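Local coordinates for EmGH1 (PDB 5Z87), which is a family 3 glycoside hydrolase that probably acts as a beta-glucosidase, removing glucose units from beta-linked glucosides, at residues Trp190-Glu195 with Gly450-Lys455; Glu130-Leu135 with Phe143-Ala148; Val578-Arg583 with Ala600-Glu605; Cys483-Gly488 with Gly533-Thr538. One frame throughout, in Å; residues are numbered along the deposited sequence.

Overall arrangement
All four contacts are buried, but at different depths. Contacts 1 and 2 lie deepest, their centres about 9 and 7 Å from that of the chain; contact 3 is about 14 Å out and contact 4 about 22 Å, where the second subunit packs against it. Contact 1 joins the barrel domain to the C-terminal domain through charged and polar side chains, and contact 2 closes a loop within the barrel domain. Contact 3 joins two neighbouring strands of the C-terminal sheet by backbone bonds and aromatic packing; contact 4 joins two loops that follow strands of it, by an amide-hydroxyl bond and apolar contacts. Contact 1 touches each of the others.

Contact 1: residues Trp190-Glu195 with Gly450-Lys455; sequences WGRSEE and GGYSPK
Arg192 and Glu195 present their polar ends to the ring of Tyr452, which approaches both at a slant. The planes of the guanidinium and the phenol ring are nearly parallel, 7° apart, with Arg192 NH2 3.5 Å from Tyr452 OH at an angle too poor for a hydrogen bond; the hydroxyl bonds instead to Glu541. Glu195 turns its carboxylate steeply, 69° from the ring plane, and brings OE1 to 3.5 Å from Tyr452 CE1. That carboxylate is gripped side-on by Arg192, NE reaching Glu195 OE1 at 2.8 Å and NH2 reaching OE2 at 3.1 Å. An alanine in place of Glu195 would probably leave the guanidinium without its charged mate and freer to turn beside the tyrosine. Glu194 has CG between its backbone N and carbonyl carbon (chi1 67°), and from there the chain runs extended to the other loop, where OE1 accepts from Gly451 N at 2.9 Å. The same oxygen of Glu194, OE1, lies 3.3 Å from Gly450 CA, too near for a side chain at that residue. Arg192 and Tyr452 line the pocket that holds a dithiothreitol molecule, consistent with the family 3 active site formed between the barrel and C-terminal domains.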
loop_
_atom_site.group_PDB
_atom_site.type_symbol
_atom_site.label_atom_id
_atom_site.label_comp_id
_atom_site.label_asym_id
_atom_site.label_seq_id
_atom_site.Cartn_x
_atom_site.Cartn_y
_atom_site.Cartn_z
ATOM N N TRP A 190 6.859 0.168 9.434
ATOM C CA TRP A 190 7.255 1.501 9.871
ATOM C C TRP A 190 8.030 1.455 11.185
ATOM O O TRP A 190 7.528 0.949 12.196
ATOM C CB TRP A 190 5.999 2.349 10.029
ATOM C CG TRP A 190 6.226 3.835 10.137
ATOM C CD1 TRP A 190 7.189 4.580 9.515
ATOM C CD2 TRP A 190 5.446 4.745 10.909
ATOM N NE1 TRP A 190 7.044 5.909 9.859
ATOM C CE2 TRP A 190 5.972 6.029 10.705
ATOM C CE3 TRP A 190 4.336 4.595 11.752
ATOM C CZ2 TRP A 190 5.433 7.158 11.319
ATOM C CZ3 TRP A 190 3.806 5.716 12.355
ATOM C CH2 TRP A 190 4.346 6.979 12.126
ATOM N N GLY A 191 9.249 1.996 11.166
ATOM C CA GLY A 191 10.096 2.017 12.348
ATOM C C GLY A 191 9.524 2.792 13.526
ATOM O O GLY A 191 10.011 2.618 14.649
ATOM N N ARG A 192 8.494 3.612 13.307
ATOM C CA ARG A 192 7.878 4.394 14.365
ATOM C C ARG A 192 6.584 3.787 14.873
ATOM O O ARG A 192 5.885 4.433 15.668
ATOM C CB ARG A 192 7.629 5.832 13.895
ATOM C CG ARG A 192 8.895 6.525 13.393
ATOM C CD ARG A 192 8.681 8.008 13.191
ATOM N NE ARG A 192 8.621 8.707 14.467
ATOM C CZ ARG A 192 8.671 10.028 14.614
ATOM N NH1 ARG A 192 8.782 10.801 13.548
ATOM N NH2 ARG A 192 8.613 10.572 15.835
ATOM N N SER A 193 6.246 2.569 14.433
ATOM C CA SER A 193 5.025 1.910 14.892
ATOM C C SER A 193 4.863 1.970 16.416
ATOM O O SER A 193 3.762 2.234 16.921
ATOM C CB SER A 193 5.006 0.453 14.421
ATOM O OG SER A 193 5.039 0.364 13.006
ATOM N N GLU A 194 5.946 1.724 17.163
ATOM C CA GLU A 194 5.834 1.626 18.620
ATOM C C GLU A 194 5.350 2.921 19.269
ATOM O O GLU A 194 4.822 2.881 20.389
ATOM C CB GLU A 194 7.183 1.243 19.205
ATOM C CG GLU A 194 8.216 2.343 19.014
ATOM C CD GLU A 194 9.610 1.906 19.397
ATOM O OE1 GLU A 194 10.052 2.208 20.523
ATOM O OE2 GLU A 194 10.258 1.250 18.567
ATOM N N GLU A 195 5.516 4.066 18.598
ATOM C CA GLU A 195 5.074 5.333 19.161
ATOM C C GLU A 195 3.565 5.510 19.123
ATOM O O GLU A 195 3.064 6.449 19.764
ATOM C CB GLU A 195 5.697 6.504 18.415
ATOM C CG GLU A 195 7.176 6.431 18.260
ATOM C CD GLU A 195 7.696 7.679 17.579
ATOM O OE1 GLU A 195 8.833 7.635 17.053
ATOM O OE2 GLU A 195 6.938 8.689 17.560
ATOM N N GLY A 450 12.617 1.671 24.398
ATOM C CA GLY A 450 12.056 2.140 23.149
ATOM C C GLY A 450 12.567 3.513 22.771
ATOM O O GLY A 450 13.286 4.184 23.522
ATOM N N GLY A 451 12.176 3.929 21.565
ATOM C CA GLY A 451 12.518 5.257 21.101
ATOM C C GLY A 451 12.019 6.330 22.050
ATOM O O GLY A 451 11.102 6.126 22.850
ATOM N N TYR A 452 12.676 7.482 21.985
ATOM C CA TYR A 452 12.266 8.641 22.773
ATOM C C TYR A 452 12.402 8.369 24.276
ATOM O O TYR A 452 11.527 8.704 25.072
ATOM C CB TYR A 452 10.849 9.079 22.370
ATOM C CG TYR A 452 10.913 9.829 21.053
ATOM C CD1 TYR A 452 10.834 9.163 19.831
ATOM C CD2 TYR A 452 11.133 11.196 21.036
ATOM C CE1 TYR A 452 10.943 9.860 18.638
ATOM C CE2 TYR A 452 11.235 11.894 19.862
ATOM C CZ TYR A 452 11.146 11.232 18.668
ATOM O OH TYR A 452 11.283 11.964 17.520
ATOM N N SER A 453 13.519 7.752 24.660
ATOM C CA SER A 453 13.878 7.438 26.035
ATOM C C SER A 453 15.260 7.999 26.342
ATOM O O SER A 453 16.111 8.086 25.450
ATOM C CB SER A 453 13.884 5.919 26.296
ATOM O OG SER A 453 12.668 5.305 25.912
ATOM N N PRO A 454 15.514 8.374 27.598
ATOM C CA PRO A 454 16.845 8.883 27.966
ATOM C C PRO A 454 17.893 7.778 27.947
ATOM O O PRO A 454 17.667 6.672 28.445
ATOM C CB PRO A 454 16.646 9.424 29.390
ATOM C CG PRO A 454 15.219 9.151 29.767
ATOM C CD PRO A 454 14.645 8.196 28.764
ATOM N N LYS A 455 19.052 8.092 27.378
ATOM C CA LYS A 455 20.163 7.163 27.282
ATOM C C LYS A 455 21.278 7.536 28.260
ATOM O O LYS A 455 21.620 8.716 28.392
ATOM C CB LYS A 455 20.730 7.124 25.862
ATOM C CG LYS A 455 19.820 6.418 24.866
ATOM C CD LYS A 455 20.192 6.796 23.453
ATOM C CE LYS A 455 19.502 5.907 22.431
ATOM N NZ LYS A 455 19.594 6.486 21.052
#

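Contact 2: residues Glu130-Leu135 with Phe143-Ala148; sequences ECLHGL and FPQAMA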
loop_
_atom_site.group_PDB
_atom_site.type_symbol
_atom_site.label_atom_id
_atom_site.label_comp_id
_atom_site.label_asym_id
_atom_site.label_seq_id
_atom_site.Cartn_x
_atom_site.Cartn_y
_atom_site.Cartn_z
ATOM N N GLU A 130 10.051 16.033 24.919
ATOM C CA GLU A 130 9.340 14.857 24.426
ATOM C C GLU A 130 8.800 14.076 25.614
ATOM O O GLU A 130 9.517 13.868 26.594
ATOM C CB GLU A 130 10.245 13.953 23.586
ATOM C CG GLU A 130 10.922 14.643 22.437
ATOM C CD GLU A 130 9.998 14.868 21.246
ATOM O OE1 GLU A 130 10.466 15.467 20.251
ATOM O OE2 GLU A 130 8.821 14.445 21.303
ATOM N N CYS A 131 7.543 13.648 25.520
ATOM C CA CYS A 131 6.839 12.939 26.584
ATOM C C CYS A 131 6.092 11.730 26.036
ATOM O O CYS A 131 4.940 11.491 26.384
ATOM C CB CYS A 131 5.854 13.863 27.290
ATOM S SG CYS A 131 6.648 15.193 28.238
ATOM N N LEU A 132 6.742 10.941 25.176
ATOM C CA LEU A 132 6.053 9.840 24.497
ATOM C C LEU A 132 5.533 8.805 25.490
ATOM O O LEU A 132 4.376 8.382 25.417
ATOM C CB LEU A 132 6.995 9.175 23.490
ATOM C CG LEU A 132 6.438 8.020 22.649
ATOM C CD1 LEU A 132 5.260 8.449 21.794
ATOM C CD2 LEU A 132 7.536 7.456 21.779
ATOM N N HIS A 133 6.382 8.383 26.421
ATOM C CA HIS A 133 6.044 7.362 27.409
ATOM C C HIS A 133 6.721 7.732 28.721
ATOM O O HIS A 133 7.392 6.921 29.364
ATOM C CB HIS A 133 6.463 5.975 26.917
ATOM C CG HIS A 133 7.932 5.853 26.663
ATOM N ND1 HIS A 133 8.820 5.431 27.630
ATOM C CD2 HIS A 133 8.675 6.146 25.572
ATOM C CE1 HIS A 133 10.045 5.448 27.136
ATOM N NE2 HIS A 133 9.986 5.884 25.892
ATOM N N GLY A 134 6.531 8.982 29.123
ATOM C CA GLY A 134 7.324 9.632 30.144
ATOM C C GLY A 134 8.206 10.717 29.548
ATOM O O GLY A 134 8.406 10.816 28.338
ATOM N N LEU A 135 8.746 11.538 30.432
ATOM C CA LEU A 135 9.587 12.641 29.992
ATOM C C LEU A 135 10.933 12.134 29.483
ATOM O O LEU A 135 11.642 11.412 30.185
ATOM C CB LEU A 135 9.793 13.615 31.145
ATOM C CG LEU A 135 10.883 14.653 30.966
ATOM C CD1 LEU A 135 10.497 15.679 29.906
ATOM C CD2 LEU A 135 11.094 15.292 32.325
ATOM N N PHE A 143 7.886 5.000 31.512
ATOM C CA PHE A 143 6.745 4.102 31.467
ATOM C C PHE A 143 6.855 3.146 30.273
ATOM O O PHE A 143 7.769 3.253 29.443
ATOM C CB PHE A 143 5.481 4.949 31.447
ATOM C CG PHE A 143 5.309 5.777 32.683
ATOM C CD1 PHE A 143 4.745 5.225 33.829
ATOM C CD2 PHE A 143 5.733 7.101 32.718
ATOM C CE1 PHE A 143 4.591 5.987 34.989
ATOM C CE2 PHE A 143 5.578 7.873 33.870
ATOM C CZ PHE A 143 5.008 7.319 35.004
ATOM N N PRO A 144 5.973 2.142 30.173
ATOM C CA PRO A 144 6.009 1.286 28.979
ATOM C C PRO A 144 5.775 2.133 27.733
ATOM O O PRO A 144 5.095 3.159 27.772
ATOM C CB PRO A 144 4.867 0.289 29.210
ATOM C CG PRO A 144 4.646 0.284 30.688
ATOM C CD PRO A 144 4.947 1.687 31.131
ATOM N N GLN A 145 6.370 1.703 26.628
ATOM C CA GLN A 145 6.215 2.398 25.360
ATOM C C GLN A 145 4.732 2.526 24.995
ATOM O O GLN A 145 3.867 1.829 25.533
ATOM C CB GLN A 145 7.006 1.665 24.274
ATOM C CG GLN A 145 7.036 2.334 22.902
ATOM C CD GLN A 145 7.564 3.765 22.945
ATOM O OE1 GLN A 145 6.913 4.675 23.473
ATOM N NE2 GLN A 145 8.733 3.972 22.361
ATOM N N ALA A 146 4.436 3.452 24.079
ATOM C CA ALA A 146 3.042 3.783 23.784
ATOM C C ALA A 146 2.254 2.560 23.281
ATOM O O ALA A 146 1.137 2.290 23.744
ATOM C CB ALA A 146 2.996 4.942 22.782
ATOM N N MET A 147 2.826 1.791 22.352
ATOM C CA MET A 147 2.113 0.606 21.863
ATOM C C MET A 147 1.929 -0.435 22.964
ATOM O O MET A 147 0.879 -1.083 23.038
ATOM C CB MET A 147 2.842 -0.021 20.675
ATOM C CG MET A 147 2.036 -1.158 20.021
ATOM S SD MET A 147 2.539 -1.403 18.317
ATOM C CE MET A 147 1.534 -0.198 17.448
ATOM N N ALA A 148 2.932 -0.610 23.828
ATOM C CA ALA A 148 2.761 -1.487 24.986
ATOM C C ALA A 148 1.578 -1.042 25.832
ATOM O O ALA A 148 0.695 -1.844 26.170
ATOM C CB ALA A 148 4.038 -1.507 25.829
#
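His133 meets Phe143 and Gln145 in the tightest part of this contact. The carbonyl oxygen of His133 accepts from Phe143 N at 2.9 Å, and His133 ND1 makes a weak bond to Phe143 O at 3.0 Å, so carbonyl and imidazole both bond to the backbone of Phe143. Next to them Gly134, without a side chain, brings its CA to 3.9 Å from Phe143 CD2 at the ring edge. Gln145 has CG anti to its backbone N (chi1 -175°) and a bend at chi2; its amide stands at 81° to the imidazole plane, with OE1 3.1 Å from His133 CD2. As N-cap of helix 146-150, Gln145 OE1 also accepts from Ala146 N at 2.8 Å, using an in-plane lone pair. His133 NE2 and Gln145 NE2 both bond to Gly451 O, and the amide also to Glu194 OE1. Leu132 has a tight and a loose branch: CD2 lies 3.3 Å from Gln145 OE1, whereas CD1 stops 4.3 Å from Ala146 CB, although no part of the contact faces solvent. The contact closes the loop leaving barrel strand 126-129; Phe143 packs against both helix 155-171 and helix 403-416, while helix 146-150 rests on Phe601 of strand 596-601.

Contact 3: residues Val578-Arg583 with Ala600-Glu605; sequences VLIHGR and AFYPGE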
loop_
_atom_site.group_PDB
_atom_site.type_symbol
_atom_site.label_atom_id
_atom_site.label_comp_id
_atom_site.label_asym_id
_atom_site.label_seq_id
_atom_site.Cartn_x
_atom_site.Cartn_y
_atom_site.Cartn_z
ATOM N N VAL A 578 9.401 -14.667 25.889
ATOM C CA VAL A 578 8.964 -13.299 26.175
ATOM C C VAL A 578 9.453 -12.403 25.037
ATOM O O VAL A 578 10.660 -12.336 24.766
ATOM C CB VAL A 578 9.505 -12.799 27.526
ATOM C CG1 VAL A 578 8.879 -11.446 27.888
ATOM C CG2 VAL A 578 9.225 -13.811 28.614
ATOM N N LEU A 579 8.530 -11.708 24.377
ATOM C CA LEU A 579 8.890 -10.848 23.251
ATOM C C LEU A 579 9.064 -9.405 23.722
ATOM O O LEU A 579 8.162 -8.824 24.339
ATOM C CB LEU A 579 7.842 -10.926 22.139
ATOM C CG LEU A 579 7.691 -12.272 21.431
ATOM C CD1 LEU A 579 6.486 -12.263 20.535
ATOM C CD2 LEU A 579 8.916 -12.585 20.628
ATOM N N ILE A 580 10.222 -8.833 23.409
ATOM C CA ILE A 580 10.572 -7.462 23.745
ATOM C C ILE A 580 11.036 -6.812 22.456
ATOM O O ILE A 580 11.947 -7.332 21.796
ATOM C CB ILE A 580 11.664 -7.402 24.834
ATOM C CG1 ILE A 580 11.145 -8.063 26.117
ATOM C CG2 ILE A 580 12.119 -5.957 25.104
ATOM C CD1 ILE A 580 12.242 -8.387 27.141
ATOM N N HIS A 581 10.406 -5.693 22.085
ATOM C CA HIS A 581 10.482 -5.177 20.713
ATOM C C HIS A 581 9.668 -3.889 20.578
ATOM O O HIS A 581 8.784 -3.602 21.392
ATOM C CB HIS A 581 9.947 -6.205 19.709
ATOM C CG HIS A 581 8.541 -6.638 19.998
ATOM N ND1 HIS A 581 7.468 -6.276 19.206
ATOM C CD2 HIS A 581 8.028 -7.395 20.998
ATOM C CE1 HIS A 581 6.361 -6.804 19.697
ATOM N NE2 HIS A 581 6.669 -7.477 20.791
ATOM N N GLY A 582 9.956 -3.137 19.512
ATOM C CA GLY A 582 9.189 -1.949 19.173
ATOM C C GLY A 582 7.972 -2.187 18.287
ATOM O O GLY A 582 6.840 -2.196 18.774
ATOM N N ARG A 583 8.184 -2.373 16.991
ATOM C CA ARG A 583 7.070 -2.605 16.063
ATOM C C ARG A 583 6.359 -3.925 16.358
ATOM O O ARG A 583 6.944 -4.844 16.938
ATOM C CB ARG A 583 7.579 -2.637 14.630
ATOM C CG ARG A 583 8.583 -3.766 14.410
ATOM C CD ARG A 583 8.818 -4.055 12.938
ATOM N NE ARG A 583 9.197 -2.849 12.203
ATOM C CZ ARG A 583 10.422 -2.337 12.203
ATOM N NH1 ARG A 583 11.390 -2.932 12.899
ATOM N NH2 ARG A 583 10.679 -1.237 11.499
ATOM N N ALA A 600 5.601 -8.392 25.336
ATOM C CA ALA A 600 5.772 -7.288 26.268
ATOM C C ALA A 600 6.036 -5.967 25.570
ATOM O O ALA A 600 6.080 -4.930 26.240
ATOM C CB ALA A 600 6.918 -7.590 27.250
ATOM N N PHE A 601 6.201 -5.989 24.247
ATOM C CA PHE A 601 6.614 -4.814 23.501
ATOM C C PHE A 601 7.833 -4.190 24.185
ATOM O O PHE A 601 8.896 -4.821 24.236
ATOM C CB PHE A 601 5.408 -3.875 23.335
ATOM C CG PHE A 601 4.495 -4.301 22.197
ATOM C CD1 PHE A 601 4.801 -3.958 20.880
ATOM C CD2 PHE A 601 3.393 -5.111 22.429
ATOM C CE1 PHE A 601 3.993 -4.366 19.827
ATOM C CE2 PHE A 601 2.580 -5.535 21.381
ATOM C CZ PHE A 601 2.874 -5.153 20.074
ATOM N N TYR A 602 7.722 -2.973 24.701
ATOM C CA TYR A 602 8.763 -2.423 25.573
ATOM C C TYR A 602 8.075 -2.135 26.889
ATOM O O TYR A 602 7.217 -1.239 26.942
ATOM C CB TYR A 602 9.407 -1.165 25.001
ATOM C CG TYR A 602 10.313 -1.415 23.816
ATOM C CD1 TYR A 602 11.189 -2.492 23.798
ATOM C CD2 TYR A 602 10.277 -0.587 22.702
ATOM C CE1 TYR A 602 12.028 -2.721 22.717
ATOM C CE2 TYR A 602 11.115 -0.796 21.628
ATOM C CZ TYR A 602 11.988 -1.875 21.635
ATOM O OH TYR A 602 12.825 -2.103 20.561
ATOM N N PRO A 603 8.359 -2.893 27.951
ATOM C CA PRO A 603 7.499 -2.846 29.140
ATOM C C PRO A 603 7.905 -1.802 30.180
ATOM O O PRO A 603 7.415 -1.828 31.313
ATOM C CB PRO A 603 7.613 -4.275 29.685
ATOM C CG PRO A 603 8.974 -4.698 29.289
ATOM C CD PRO A 603 9.308 -4.018 27.999
ATOM N N GLY A 604 8.752 -0.852 29.812
ATOM C CA GLY A 604 9.051 0.230 30.731
ATOM C C GLY A 604 10.112 -0.159 31.746
ATOM O O GLY A 604 10.700 -1.237 31.697
ATOM N N GLU A 605 10.359 0.748 32.700
ATOM C CA GLU A 605 11.539 0.592 33.540
ATOM C C GLU A 605 11.332 -0.417 34.665
ATOM O O GLU A 605 12.311 -0.953 35.189
ATOM C CB GLU A 605 11.975 1.950 34.095
ATOM C CG GLU A 605 10.960 2.618 34.988
ATOM C CD GLU A 605 11.594 3.684 35.865
ATOM O OE1 GLU A 605 12.008 4.742 35.330
ATOM O OE2 GLU A 605 11.698 3.450 37.089
#
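The first torsions of His581 and Phe601 differ: His581 has CG between its backbone N and carbonyl carbon (chi1 57°), Phe601 has CG anti to its own carbonyl carbon (chi1 -81°), and these set the CG atoms from which the rings meet. They do so obliquely, their planes 36° apart, with His581 CE1 over the phenyl face toward its rim and 3.4 Å from Phe601 CE1. In the other direction, Phe601 CA lies over one imidazole face, 4.0 Å from the ring centroid. The imidazole is fixed in rotation by both nitrogens, His581 ND1 donating in the ring plane to Arg583 O at 2.7 Å and NE2 bonding to Asp599, whose carboxylate may favour the protonated ring. Tyr602 lies flat against the backbone, with His581 O 3.3 Å above the centre of its ring. Two backbone bonds secure the pairing, Ala600 N to Leu579 O and His581 N to Phe601 O, each 2.8 Å long. Ile580 CG2 meets the edge of the Tyr602 ring at CD1, 3.8 Å away. Strands 574-580 and 596-601 are parallel neighbours, linked through helix 588-593 as a beta-alpha-beta unit; strand 527-533 flanks the first, and the antiparallel strand 418-422 flanks the second.

Contact 4: residues Cys483-Gly488 with Gly533-Thr538; sequences CAITAG and GGNEST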
loop_
_atom_site.group_PDB
_atom_site.type_symbol
_atom_site.label_atom_id
_atom_site.label_comp_id
_atom_site.label_asym_id
_atom_site.label_seq_id
_atom_site.Cartn_x
_atom_site.Cartn_y
_atom_site.Cartn_z
ATOM N N CYS A 483 22.031 -15.194 21.601
ATOM C CA CYS A 483 22.514 -14.565 20.377
ATOM C C CYS A 483 22.376 -13.056 20.531
ATOM O O CYS A 483 21.692 -12.562 21.433
ATOM C CB CYS A 483 21.754 -15.051 19.138
ATOM S SG CYS A 483 20.015 -14.490 19.077
ATOM N N ALA A 484 23.044 -12.332 19.641
ATOM C CA ALA A 484 22.949 -10.883 19.560
ATOM C C ALA A 484 22.104 -10.499 18.352
ATOM O O ALA A 484 22.127 -11.178 17.321
ATOM C CB ALA A 484 24.337 -10.235 19.451
ATOM N N ILE A 485 21.350 -9.406 18.493
ATOM C CA ILE A 485 20.603 -8.829 17.377
ATOM C C ILE A 485 21.521 -7.863 16.640
ATOM O O ILE A 485 21.792 -8.014 15.440
ATOM C CB ILE A 485 19.321 -8.131 17.871
ATOM C CG1 ILE A 485 18.324 -9.168 18.402
ATOM C CG2 ILE A 485 18.710 -7.271 16.768
ATOM C CD1 ILE A 485 17.142 -8.577 19.141
ATOM N N THR A 486 22.032 -6.882 17.366
ATOM C CA THR A 486 22.963 -5.911 16.819
ATOM C C THR A 486 24.332 -6.107 17.455
ATOM O O THR A 486 24.441 -6.481 18.626
ATOM C CB THR A 486 22.447 -4.492 17.048
ATOM O OG1 THR A 486 21.800 -4.426 18.327
ATOM C CG2 THR A 486 21.435 -4.147 15.967
ATOM N N ALA A 487 25.379 -5.882 16.665
ATOM C CA ALA A 487 26.731 -6.124 17.146
ATOM C C ALA A 487 27.133 -5.063 18.161
ATOM O O ALA A 487 26.829 -3.877 18.003
ATOM C CB ALA A 487 27.717 -6.153 15.983
ATOM N N GLY A 488 27.809 -5.505 19.221
ATOM C CA GLY A 488 28.157 -4.637 20.320
ATOM C C GLY A 488 27.052 -4.418 21.327
ATOM O O GLY A 488 27.271 -3.708 22.319
ATOM N N GLY A 533 13.061 -10.734 20.251
ATOM C CA GLY A 533 12.237 -9.736 19.593
ATOM C C GLY A 533 13.035 -8.840 18.674
ATOM O O GLY A 533 13.578 -9.289 17.654
ATOM N N GLY A 534 13.109 -7.559 19.030
ATOM C CA GLY A 534 13.900 -6.590 18.301
ATOM C C GLY A 534 14.392 -5.569 19.299
ATOM O O GLY A 534 14.112 -5.675 20.490
ATOM N N ASN A 535 15.136 -4.574 18.824
ATOM C CA ASN A 535 15.592 -3.536 19.743
ATOM C C ASN A 535 15.439 -2.177 19.070
ATOM O O ASN A 535 14.894 -2.053 17.964
ATOM C CB ASN A 535 17.029 -3.801 20.232
ATOM C CG ASN A 535 18.045 -3.824 19.108
ATOM O OD1 ASN A 535 17.870 -3.181 18.072
ATOM N ND2 ASN A 535 19.127 -4.568 19.311
ATOM N N GLU A 536 15.947 -1.160 19.761
ATOM C CA GLU A 536 15.842 0.232 19.360
ATOM C C GLU A 536 16.695 0.551 18.145
ATOM O O GLU A 536 16.612 1.669 17.636
ATOM C CB GLU A 536 16.222 1.124 20.551
ATOM C CG GLU A 536 15.204 1.079 21.707
ATOM C CD GLU A 536 15.366 -0.119 22.659
ATOM O OE1 GLU A 536 14.611 -0.175 23.659
ATOM O OE2 GLU A 536 16.228 -1.002 22.416
ATOM N N SER A 537 17.492 -0.402 17.659
ATOM C CA SER A 537 18.159 -0.257 16.372
ATOM C C SER A 537 17.405 -0.924 15.218
ATOM O O SER A 537 17.552 -0.488 14.074
ATOM C CB SER A 537 19.579 -0.832 16.436
ATOM O OG SER A 537 20.469 0.077 17.041
ATOM N N THR A 538 16.598 -1.960 15.469
ATOM C CA THR A 538 15.897 -2.607 14.359
ATOM C C THR A 538 14.524 -1.997 14.088
ATOM O O THR A 538 14.031 -2.097 12.958
ATOM C CB THR A 538 15.783 -4.120 14.595
ATOM O OG1 THR A 538 15.072 -4.400 15.803
ATOM C CG2 THR A 538 17.187 -4.734 14.691
#
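Thr486 and Asn535 reach toward each other tip to tip, and Asn535 ND2 donates to Thr486 OG1 at 2.9 Å, with the hydroxyl oxygen 20° out of the amide plane. Apolar contacts accompany this bond. Ile485 CG2 touches Thr538 CG2 at 3.6 Å, the two side chains crossing at about a right angle, while Ile485 CD1 reaches Gly534 CA at 3.9 Å. Thr486 CG2 lies 3.8 Å from Ser537 CB.

A second shell sets the donor and the acceptor. Asn535 OD1 accepts from Ser537 N at 2.8 Å and from Thr538 N at 3.1 Å, forming an Asx turn and Asx motif that hold the amide with ND2 directed at the threonine. Thr538 OG1 returns a bond by accepting from Asn535 N at 3.0 Å, and Thr486 OG1 is held in turn by Asp489. An alanine in place of Asn535 would probably leave Thr486 without its amide partner and free the turn at Ser537 and Thr538 to shift. Farther out, Phe653 of the second subunit packs on Thr486 and Thr538. The two loops follow strands 476-480 and 527-533, which are separated in the sheet by strand 436-440; Ile485 also touches Gln561 of helix 561-569, and Gly534 bonds to the backbone of strand 574-580.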